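Sialidase B (Streptococcus pneumoniae serotype 4, PDB 4XJW) cleaves terminal sialic acids from oligosaccharides, glycoproteins and glycolipids, as an exo-alpha-sialidase of glycosyl hydrolase family 33. Local coordinates at residues Val381-Val386 against Asn398-Pro403; Phe260-Glu265 against Gly283-Ile288; Asp368-Leu373 against Asn405-Asp410. The protein carries 1 engineered substitution. One frame throughout, in Å; residues are numbered along the deposited sequence.

The three contacts form one compact cluster, with centres 11 to 13 Å apart. Contacts 1 and 3 belong to an antiparallel sheet inserted between strands 301-308 and 420-426, which are neighbours in a sheet of the catalytic beta-propeller; contact 2 fastens the loop 260-265 to the start of propeller strand 286-294. Ser385 OG of contact 1 meets Glu264 OE1 of contact 2 at 2.6 Å, Tyr384 OH meets Asp410 OD1 of contact 3 at 2.7 Å, and Asn261 N meets Tyr408 OH at 2.8 Å. Contacts 1 and 3 lie away from the catalytic and inhibitor-binding residues, whereas the Ser286 side chain in contact 2 is about 8 Å from that of Asp232, the probable proton acceptor.

Contact 1. Residues Val381-Val386 against Asn398-Pro403; sequences VEQYSV and NGKQVP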
loop_
_atom_site.group_PDB
_atom_site.type_symbol
_atom_site.label_atom_id
_atom_site.label_comp_id
_atom_site.label_asym_id
_atom_site.label_seq_id
_atom_site.Cartn_x
_atom_site.Cartn_y
_atom_site.Cartn_z
ATOM N N VAL A 381 30.188 -1.502 -6.291
ATOM C CA VAL A 381 29.786 -0.247 -6.919
ATOM C C VAL A 381 29.579 0.795 -5.823
ATOM O O VAL A 381 29.545 0.446 -4.633
ATOM C CB VAL A 381 28.481 -0.406 -7.715
ATOM C CG1 VAL A 381 28.646 -1.471 -8.791
ATOM C CG2 VAL A 381 27.332 -0.763 -6.785
ATOM N N GLU A 382 29.444 2.057 -6.218
ATOM C CA GLU A 382 29.131 3.122 -5.266
ATOM C C GLU A 382 27.620 3.307 -5.196
ATOM O O GLU A 382 26.942 3.367 -6.223
ATOM C CB GLU A 382 29.810 4.434 -5.657
ATOM C CG GLU A 382 29.684 5.530 -4.601
ATOM C CD GLU A 382 30.436 6.795 -4.985
ATOM O OE1 GLU A 382 31.113 6.784 -6.035
ATOM O OE2 GLU A 382 30.330 7.793 -4.246
ATOM N N GLN A 383 27.101 3.366 -3.972
ATOM C CA GLN A 383 25.666 3.509 -3.731
ATOM C C GLN A 383 25.156 4.912 -4.099
ATOM O O GLN A 383 25.920 5.883 -4.095
ATOM C CB GLN A 383 25.377 3.193 -2.261
ATOM C CG GLN A 383 23.892 3.035 -1.904
ATOM C CD GLN A 383 23.673 2.801 -0.417
ATOM O OE1 GLN A 383 23.882 3.697 0.400
ATOM N NE2 GLN A 383 23.252 1.592 -0.063
ATOM N N TYR A 384 23.868 5.007 -4.434
ATOM C CA TYR A 384 23.218 6.287 -4.698
ATOM C C TYR A 384 22.297 6.689 -3.555
ATOM O O TYR A 384 21.758 5.833 -2.850
ATOM C CB TYR A 384 22.360 6.208 -5.956
ATOM C CG TYR A 384 23.116 6.038 -7.254
ATOM C CD1 TYR A 384 23.465 4.774 -7.715
ATOM C CD2 TYR A 384 23.444 7.139 -8.040
ATOM C CE1 TYR A 384 24.139 4.610 -8.915
ATOM C CE2 TYR A 384 24.116 6.983 -9.237
ATOM C CZ TYR A 384 24.459 5.720 -9.671
ATOM O OH TYR A 384 25.129 5.562 -10.867
ATOM N N SER A 385 22.105 7.995 -3.407
ATOM C CA SER A 385 21.089 8.556 -2.524
ATOM C C SER A 385 20.271 9.541 -3.352
ATOM O O SER A 385 20.723 9.992 -4.401
ATOM C CB SER A 385 21.736 9.285 -1.354
ATOM O OG SER A 385 22.244 8.385 -0.384
ATOM N N VAL A 386 19.074 9.883 -2.886
ATOM C CA VAL A 386 18.236 10.847 -3.595
ATOM C C VAL A 386 17.926 12.077 -2.747
ATOM O O VAL A 386 17.878 12.002 -1.527
ATOM C CB VAL A 386 16.927 10.210 -4.109
ATOM C CG1 VAL A 386 17.227 8.992 -4.940
ATOM C CG2 VAL A 386 15.998 9.866 -2.957
ATOM N N ASN A 398 26.924 8.456 -3.166
ATOM C CA ASN A 398 27.003 8.929 -1.786
ATOM C C ASN A 398 28.270 8.532 -1.023
ATOM O O ASN A 398 28.333 8.677 0.194
ATOM C CB ASN A 398 25.759 8.489 -1.005
ATOM C CG ASN A 398 25.654 6.980 -0.872
ATOM O OD1 ASN A 398 26.651 6.258 -0.961
ATOM N ND2 ASN A 398 24.442 6.492 -0.642
ATOM N N GLY A 399 29.254 7.988 -1.729
ATOM C CA GLY A 399 30.525 7.653 -1.107
ATOM C C GLY A 399 30.595 6.290 -0.443
ATOM O O GLY A 399 31.669 5.866 -0.012
ATOM N N LYS A 400 29.464 5.599 -0.350
ATOM C CA LYS A 400 29.438 4.263 0.249
ATOM C C LYS A 400 29.554 3.187 -0.825
ATOM O O LYS A 400 28.973 3.323 -1.897
ATOM C CB LYS A 400 28.156 4.071 1.069
ATOM C CG LYS A 400 27.940 2.661 1.612
ATOM C CD LYS A 400 26.700 2.589 2.499
ATOM C CE LYS A 400 26.214 1.148 2.662
ATOM N NZ LYS A 400 25.299 0.983 3.828
ATOM N N GLN A 401 30.312 2.127 -0.546
ATOM C CA GLN A 401 30.436 1.011 -1.486
ATOM C C GLN A 401 29.572 -0.173 -1.059
ATOM O O GLN A 401 29.501 -0.501 0.123
ATOM C CB GLN A 401 31.901 0.574 -1.633
ATOM C CG GLN A 401 32.785 1.586 -2.370
ATOM C CD GLN A 401 34.212 1.093 -2.558
ATOM O OE1 GLN A 401 34.450 0.062 -3.189
ATOM N NE2 GLN A 401 35.169 1.826 -2.003
ATOM N N VAL A 402 28.923 -0.808 -2.035
ATOM C CA VAL A 402 28.142 -2.021 -1.815
ATOM C C VAL A 402 28.528 -3.054 -2.868
ATOM O O VAL A 402 29.084 -2.691 -3.907
ATOM C CB VAL A 402 26.619 -1.748 -1.920
ATOM C CG1 VAL A 402 26.200 -0.693 -0.937
ATOM C CG2 VAL A 402 26.241 -1.338 -3.332
ATOM N N PRO A 403 28.241 -4.345 -2.610
ATOM C CA PRO A 403 28.576 -5.377 -3.596
ATOM C C PRO A 403 27.917 -5.142 -4.944
ATOM O O PRO A 403 26.751 -4.747 -4.998
ATOM C CB PRO A 403 28.005 -6.653 -2.971
ATOM C CG PRO A 403 28.063 -6.398 -1.519
ATOM C CD PRO A 403 27.775 -4.940 -1.342
HETATM O O HOH W 1 23.202 2.805 2.975
HETATM O O HOH W 2 23.114 -0.944 2.077
#
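Asn398 spends both N-H groups of its amide on the strand opposite: ND2 donates to Ser385 OG at 2.9 Å, almost straight at 176°, and to Gln383 OE1 at 3.0 Å, on a lone pair in the plane of that carbonyl. Both acceptors lie close to the plane of the Asn398 amide, where its two N-H bonds point, although the Gln383 amide is turned 78° from it. Asparagine suits the site because its other atom, OD1, accepts from Lys400 N and closes an Asx turn around Gly399. Here phi is +86°, a conformation easy for glycine, and Gly399 N reaches the anti lone pair of Glu382 OE2 at 2.7 Å. The extended Gln383 and Lys400 run side by side, and a water joins Gln383 OE1 to Lys400 NZ. Beyond the turn, Val381 and Val402 form a hydrogen-bonded antiparallel pair; their CG2 methyls touch at 3.7 Å, while Gln383 NE2 lies 3.8 Å from Val402 CG1. Outside the two segments, Gln383 NE2 bonds Asn261 O and Ser385 OG bonds Glu264. The chain turns a corner at Gly399; strand 394-398 before it and strand 400-403 after it each pair antiparallel with strand 377-387, which also pairs with strand 372-374.

Contact 2. Residues Phe260-Glu265 against Gly283-Ile288; sequences FNDYEE and GSASFI
Phe260 wedges its ring between Ala285 and Phe287. From CB, chi1 of -79° sets CG anti to the carbonyl carbon, and CG already lies near Phe287 CE1 and Ala285 CB. CD2 is pinched hardest, 3.4 Å from Ala285 CB over one face and equally close to Phe287 CE1 over the other. Further out, CE2 and CZ lie over Phe287 CZ, giving an offset stack with centroids 4.4 Å apart and planes at 14°. A flat ring fits this slot, and alanine's single methyl fills the opposite side without pushing it away. Beside it, Asp262 OD2 receives Ala285 N on its syn lone pair, at 2.8 Å and 174°. Ser284 CB sits over the face of Tyr263 in a CH-pi contact, 3.8 Å from the centroid. The neighbouring Gly283 lets the phenol pass close, since a CB there would collide with Tyr263 OH, which bonds Glu395. One water links Asp262 OD2 to Gly283 O; another joins Asp262 OD1, Tyr263 N and Ser284 OG. With every touching residue buried, the carboxylate takes three donated bonds, two of them from water, a setting consistent with an ionised aspartate, its buried negative charge probably stabilised by these donors.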
loop_
_atom_site.group_PDB
_atom_site.type_symbol
_atom_site.label_atom_id
_atom_site.label_comp_id
_atom_site.label_asym_id
_atom_site.label_seq_id
_atom_site.Cartn_x
_atom_site.Cartn_y
_atom_site.Cartn_z
ATOM N N PHE A 260 17.492 -4.706 -2.392
ATOM C CA PHE A 260 18.658 -4.305 -3.161
ATOM C C PHE A 260 19.320 -3.144 -2.445
ATOM O O PHE A 260 18.663 -2.404 -1.706
ATOM C CB PHE A 260 18.251 -3.822 -4.552
ATOM C CG PHE A 260 17.960 -4.920 -5.526
ATOM C CD1 PHE A 260 18.866 -5.951 -5.731
ATOM C CD2 PHE A 260 16.780 -4.911 -6.261
ATOM C CE1 PHE A 260 18.606 -6.951 -6.669
ATOM C CE2 PHE A 260 16.513 -5.913 -7.189
ATOM C CZ PHE A 260 17.424 -6.930 -7.387
ATOM N N ASN A 261 20.619 -2.974 -2.678
ATOM C CA ASN A 261 21.382 -1.964 -1.952
ATOM C C ASN A 261 22.085 -0.960 -2.847
ATOM O O ASN A 261 22.946 -0.194 -2.382
ATOM C CB ASN A 261 22.371 -2.631 -0.999
ATOM C CG ASN A 261 21.675 -3.292 0.177
ATOM O OD1 ASN A 261 20.777 -2.705 0.787
ATOM N ND2 ASN A 261 22.060 -4.517 0.479
ATOM N N ASP A 262 21.698 -0.943 -4.119
ATOM C CA ASP A 262 22.241 0.031 -5.051
ATOM C C ASP A 262 21.836 1.466 -4.688
ATOM O O ASP A 262 22.578 2.412 -4.964
ATOM C CB ASP A 262 21.880 -0.310 -6.510
ATOM C CG ASP A 262 20.392 -0.618 -6.723
ATOM O OD1 ASP A 262 19.761 -1.269 -5.858
ATOM O OD2 ASP A 262 19.870 -0.245 -7.799
ATOM N N TYR A 263 20.666 1.619 -4.073
ATOM C CA TYR A 263 20.247 2.892 -3.501
ATOM C C TYR A 263 20.032 2.767 -1.997
ATOM O O TYR A 263 19.584 1.720 -1.515
ATOM C CB TYR A 263 18.961 3.377 -4.167
ATOM C CG TYR A 263 19.181 4.085 -5.479
ATOM C CD1 TYR A 263 19.785 3.432 -6.550
ATOM C CD2 TYR A 263 18.788 5.398 -5.649
ATOM C CE1 TYR A 263 19.988 4.066 -7.765
ATOM C CE2 TYR A 263 18.979 6.056 -6.877
ATOM C CZ TYR A 263 19.586 5.377 -7.922
ATOM O OH TYR A 263 19.801 6.006 -9.129
ATOM N N GLU A 264 20.371 3.832 -1.267
ATOM C CA GLU A 264 20.174 3.900 0.182
ATOM C C GLU A 264 18.692 3.781 0.562
ATOM O O GLU A 264 17.820 4.257 -0.157
ATOM C CB GLU A 264 20.757 5.216 0.721
ATOM C CG GLU A 264 20.605 5.435 2.232
ATOM C CD GLU A 264 20.884 6.873 2.670
ATOM O OE1 GLU A 264 20.988 7.770 1.808
ATOM O OE2 GLU A 264 20.995 7.105 3.890
ATOM N N GLU A 265 18.414 3.143 1.695
ATOM C CA GLU A 265 17.063 3.137 2.242
ATOM C C GLU A 265 16.809 4.476 2.927
ATOM O O GLU A 265 17.252 4.693 4.064
ATOM C CB GLU A 265 16.902 1.984 3.238
ATOM C CG GLU A 265 17.039 0.597 2.609
ATOM C CD GLU A 265 17.728 -0.396 3.543
ATOM O OE1 GLU A 265 17.889 -0.081 4.745
ATOM O OE2 GLU A 265 18.108 -1.484 3.072
ATOM N N GLY A 283 17.079 5.236 -11.458
ATOM C CA GLY A 283 18.278 4.432 -11.618
ATOM C C GLY A 283 18.407 3.251 -10.666
ATOM O O GLY A 283 19.460 2.613 -10.615
ATOM N N SER A 284 17.336 2.950 -9.932
ATOM C CA SER A 284 17.347 1.896 -8.913
ATOM C C SER A 284 16.712 0.604 -9.377
ATOM O O SER A 284 15.728 0.606 -10.121
ATOM C CB SER A 284 16.613 2.370 -7.660
ATOM O OG SER A 284 16.613 1.362 -6.655
ATOM N N ALA A 285 17.279 -0.511 -8.923
ATOM C CA ALA A 285 16.610 -1.808 -9.050
ATOM C C ALA A 285 15.480 -1.859 -8.016
ATOM O O ALA A 285 15.478 -1.100 -7.039
ATOM C CB ALA A 285 17.609 -2.936 -8.841
ATOM N N SER A 286 14.504 -2.734 -8.230
ATOM C CA SER A 286 13.398 -2.834 -7.292
ATOM C C SER A 286 12.736 -4.205 -7.331
ATOM O O SER A 286 12.923 -4.981 -8.270
ATOM C CB SER A 286 12.358 -1.741 -7.548
ATOM O OG SER A 286 11.793 -1.866 -8.855
ATOM N N PHE A 287 11.969 -4.489 -6.283
ATOM C CA PHE A 287 11.047 -5.623 -6.282
ATOM C C PHE A 287 9.649 -5.050 -6.216
ATOM O O PHE A 287 9.456 -3.950 -5.714
ATOM C CB PHE A 287 11.276 -6.536 -5.080
ATOM C CG PHE A 287 12.675 -7.086 -4.991
ATOM C CD1 PHE A 287 13.664 -6.391 -4.295
ATOM C CD2 PHE A 287 12.997 -8.303 -5.581
ATOM C CE1 PHE A 287 14.955 -6.905 -4.199
ATOM C CE2 PHE A 287 14.289 -8.820 -5.503
ATOM C CZ PHE A 287 15.269 -8.110 -4.811
ATOM N N ILE A 288 8.665 -5.774 -6.726
ATOM C CA ILE A 288 7.308 -5.240 -6.697
ATOM C C ILE A 288 6.302 -6.380 -6.770
ATOM O O ILE A 288 6.533 -7.341 -7.491
ATOM C CB ILE A 288 7.115 -4.185 -7.820
ATOM C CG1 ILE A 288 5.667 -3.670 -7.864
ATOM C CG2 ILE A 288 7.568 -4.753 -9.182
ATOM C CD1 ILE A 288 5.505 -2.397 -8.696
HETATM O O HOH W 3 18.041 0.204 -4.485
HETATM O O HOH W 4 21.351 0.834 -9.741
#

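Contact 3. Residues Asp368-Leu373 against Asn405-Asp410; sequences DKYEVL and NVFYKD
Tyr370 O draws two groups from the facing loop: Val406 N donates to it at 3.0 Å and 167°, and Asn405 CA adds a C-H...O contact at 3.5 Å. The carbonyl is presented by a left-handed backbone at Tyr370 (phi +63°). In Asn405, CG lies anti to the backbone N (chi1 -169°), and OD1 accepts from Phe407 N at 2.9 Å, on a lone pair in the carbonyl plane, while a water joins ND2 to Glu371 OE2. The OD1 bond makes an Asx turn, and it coincides with a type I beta turn in which Tyr408 N donates to Asn405 O. Asparagine is apt here, its short amide folding back onto its own turn. The turn follows strand 400-403, and a single bridge between Glu371 and Asn405 fixes it beside the approach to strand 372-374. Branched side chains pack next to it: Val406 CG1 meets Val372 CG2 at 3.7 Å, and both valines also touch Ile366 of strand 360-366. Val406 CG2 comes to the edge of the Tyr370 ring, near its plane. Tyr370 CD2 in turn lies at the edge of Phe407, 4.2 Å from CE1, and Tyr370 OH bonds Leu438 N across on strand 437-438.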
loop_
_atom_site.group_PDB
_atom_site.type_symbol
_atom_site.label_atom_id
_atom_site.label_comp_id
_atom_site.label_asym_id
_atom_site.label_seq_id
_atom_site.Cartn_x
_atom_site.Cartn_y
_atom_site.Cartn_z
ATOM N N ASP A 368 25.268 -16.435 -5.004
ATOM C CA ASP A 368 23.832 -16.616 -4.802
ATOM C C ASP A 368 23.100 -15.293 -4.568
ATOM O O ASP A 368 21.879 -15.224 -4.696
ATOM C CB ASP A 368 23.533 -17.604 -3.670
ATOM C CG ASP A 368 22.032 -17.860 -3.499
ATOM O OD1 ASP A 368 21.287 -17.841 -4.515
ATOM O OD2 ASP A 368 21.592 -18.062 -2.345
ATOM N N LYS A 369 23.835 -14.235 -4.247
ATOM C CA LYS A 369 23.193 -12.934 -4.091
ATOM C C LYS A 369 23.106 -12.187 -5.433
ATOM O O LYS A 369 22.706 -11.020 -5.473
ATOM C CB LYS A 369 23.915 -12.085 -3.040
ATOM C CG LYS A 369 24.147 -12.800 -1.714
ATOM C CD LYS A 369 24.575 -11.826 -0.628
ATOM C CE LYS A 369 25.379 -12.519 0.463
ATOM N NZ LYS A 369 25.702 -11.583 1.587
ATOM N N TYR A 370 23.456 -12.877 -6.519
ATOM C CA TYR A 370 23.522 -12.283 -7.859
ATOM C C TYR A 370 24.576 -11.181 -7.937
ATOM O O TYR A 370 24.482 -10.257 -8.747
ATOM C CB TYR A 370 22.149 -11.809 -8.349
ATOM C CG TYR A 370 21.270 -12.964 -8.736
ATOM C CD1 TYR A 370 20.491 -13.611 -7.784
ATOM C CD2 TYR A 370 21.248 -13.440 -10.043
ATOM C CE1 TYR A 370 19.699 -14.683 -8.125
ATOM C CE2 TYR A 370 20.458 -14.518 -10.395
ATOM C CZ TYR A 370 19.685 -15.133 -9.425
ATOM O OH TYR A 370 18.886 -16.205 -9.747
ATOM N N GLU A 371 25.588 -11.310 -7.086
ATOM C CA GLU A 371 26.702 -10.375 -7.042
ATOM C C GLU A 371 27.867 -10.859 -7.898
ATOM O O GLU A 371 28.081 -12.066 -8.046
ATOM C CB GLU A 371 27.133 -10.158 -5.594
ATOM C CG GLU A 371 26.051 -9.472 -4.756
ATOM C CD GLU A 371 26.241 -9.641 -3.254
ATOM O OE1 GLU A 371 27.197 -10.327 -2.836
ATOM O OE2 GLU A 371 25.421 -9.084 -2.493
ATOM N N VAL A 372 28.611 -9.915 -8.469
ATOM C CA VAL A 372 29.705 -10.235 -9.386
ATOM C C VAL A 372 31.030 -10.422 -8.652
ATOM O O VAL A 372 31.439 -9.568 -7.859
ATOM C CB VAL A 372 29.893 -9.127 -10.434
ATOM C CG1 VAL A 372 31.016 -9.494 -11.400
ATOM C CG2 VAL A 372 28.596 -8.880 -11.186
ATOM N N LEU A 373 31.700 -11.539 -8.924
ATOM C CA LEU A 373 33.027 -11.786 -8.380
ATOM C C LEU A 373 34.031 -11.870 -9.522
ATOM O O LEU A 373 33.711 -12.376 -10.595
ATOM C CB LEU A 373 33.048 -13.086 -7.572
ATOM C CG LEU A 373 32.605 -13.041 -6.102
ATOM C CD1 LEU A 373 31.151 -12.655 -5.942
ATOM C CD2 LEU A 373 32.852 -14.376 -5.433
ATOM N N ASN A 405 25.950 -5.887 -8.069
ATOM C CA ASN A 405 24.873 -6.822 -8.387
ATOM C C ASN A 405 24.491 -6.676 -9.857
ATOM O O ASN A 405 24.438 -5.563 -10.384
ATOM C CB ASN A 405 23.672 -6.539 -7.476
ATOM C CG ASN A 405 22.612 -7.616 -7.544
ATOM O OD1 ASN A 405 21.985 -7.818 -8.576
ATOM N ND2 ASN A 405 22.393 -8.303 -6.432
ATOM N N VAL A 406 24.203 -7.797 -10.521
ATOM C CA VAL A 406 23.907 -7.769 -11.949
ATOM C C VAL A 406 22.602 -7.040 -12.280
ATOM O O VAL A 406 22.331 -6.748 -13.444
ATOM C CB VAL A 406 23.892 -9.183 -12.581
ATOM C CG1 VAL A 406 25.259 -9.832 -12.473
ATOM C CG2 VAL A 406 22.806 -10.054 -11.942
ATOM N N PHE A 407 21.803 -6.744 -11.256
ATOM C CA PHE A 407 20.580 -5.966 -11.435
ATOM C C PHE A 407 20.792 -4.449 -11.321
ATOM O O PHE A 407 19.846 -3.668 -11.476
ATOM C CB PHE A 407 19.519 -6.438 -10.429
ATOM C CG PHE A 407 18.841 -7.723 -10.831
ATOM C CD1 PHE A 407 19.391 -8.950 -10.487
ATOM C CD2 PHE A 407 17.661 -7.697 -11.561
ATOM C CE1 PHE A 407 18.765 -10.134 -10.864
ATOM C CE2 PHE A 407 17.036 -8.880 -11.954
ATOM C CZ PHE A 407 17.584 -10.086 -11.597
ATOM N N TYR A 408 22.035 -4.031 -11.088
ATOM C CA TYR A 408 22.330 -2.629 -10.799
ATOM C C TYR A 408 22.773 -1.843 -12.029
ATOM O O TYR A 408 23.335 -2.404 -12.974
ATOM C CB TYR A 408 23.435 -2.496 -9.752
ATOM C CG TYR A 408 23.113 -2.983 -8.359
ATOM C CD1 TYR A 408 21.846 -3.444 -8.017
ATOM C CD2 TYR A 408 24.093 -2.968 -7.378
ATOM C CE1 TYR A 408 21.573 -3.880 -6.720
ATOM C CE2 TYR A 408 23.831 -3.399 -6.098
ATOM C CZ TYR A 408 22.578 -3.857 -5.772
ATOM O OH TYR A 408 22.362 -4.287 -4.473
ATOM N N LYS A 409 22.549 -0.537 -11.978
ATOM C CA LYS A 409 22.914 0.361 -13.075
ATOM C C LYS A 409 24.430 0.405 -13.265
ATOM O O LYS A 409 24.914 0.463 -14.392
ATOM C CB LYS A 409 22.379 1.762 -12.785
ATOM C CG LYS A 409 22.852 2.837 -13.756
ATOM C CD LYS A 409 22.258 4.179 -13.363
ATOM C CE LYS A 409 22.706 5.287 -14.297
ATOM N NZ LYS A 409 22.123 6.607 -13.914
ATOM N N ASP A 410 25.173 0.336 -12.164
ATOM C CA ASP A 410 26.626 0.508 -12.205
ATOM C C ASP A 410 27.417 -0.789 -12.409
ATOM O O ASP A 410 28.653 -0.776 -12.384
ATOM C CB ASP A 410 27.120 1.199 -10.926
ATOM C CG ASP A 410 26.693 2.655 -10.826
ATOM O OD1 ASP A 410 25.918 3.137 -11.680
ATOM O OD2 ASP A 410 27.140 3.316 -9.857
HETATM O O HOH W 5 23.495 -7.716 -3.801
#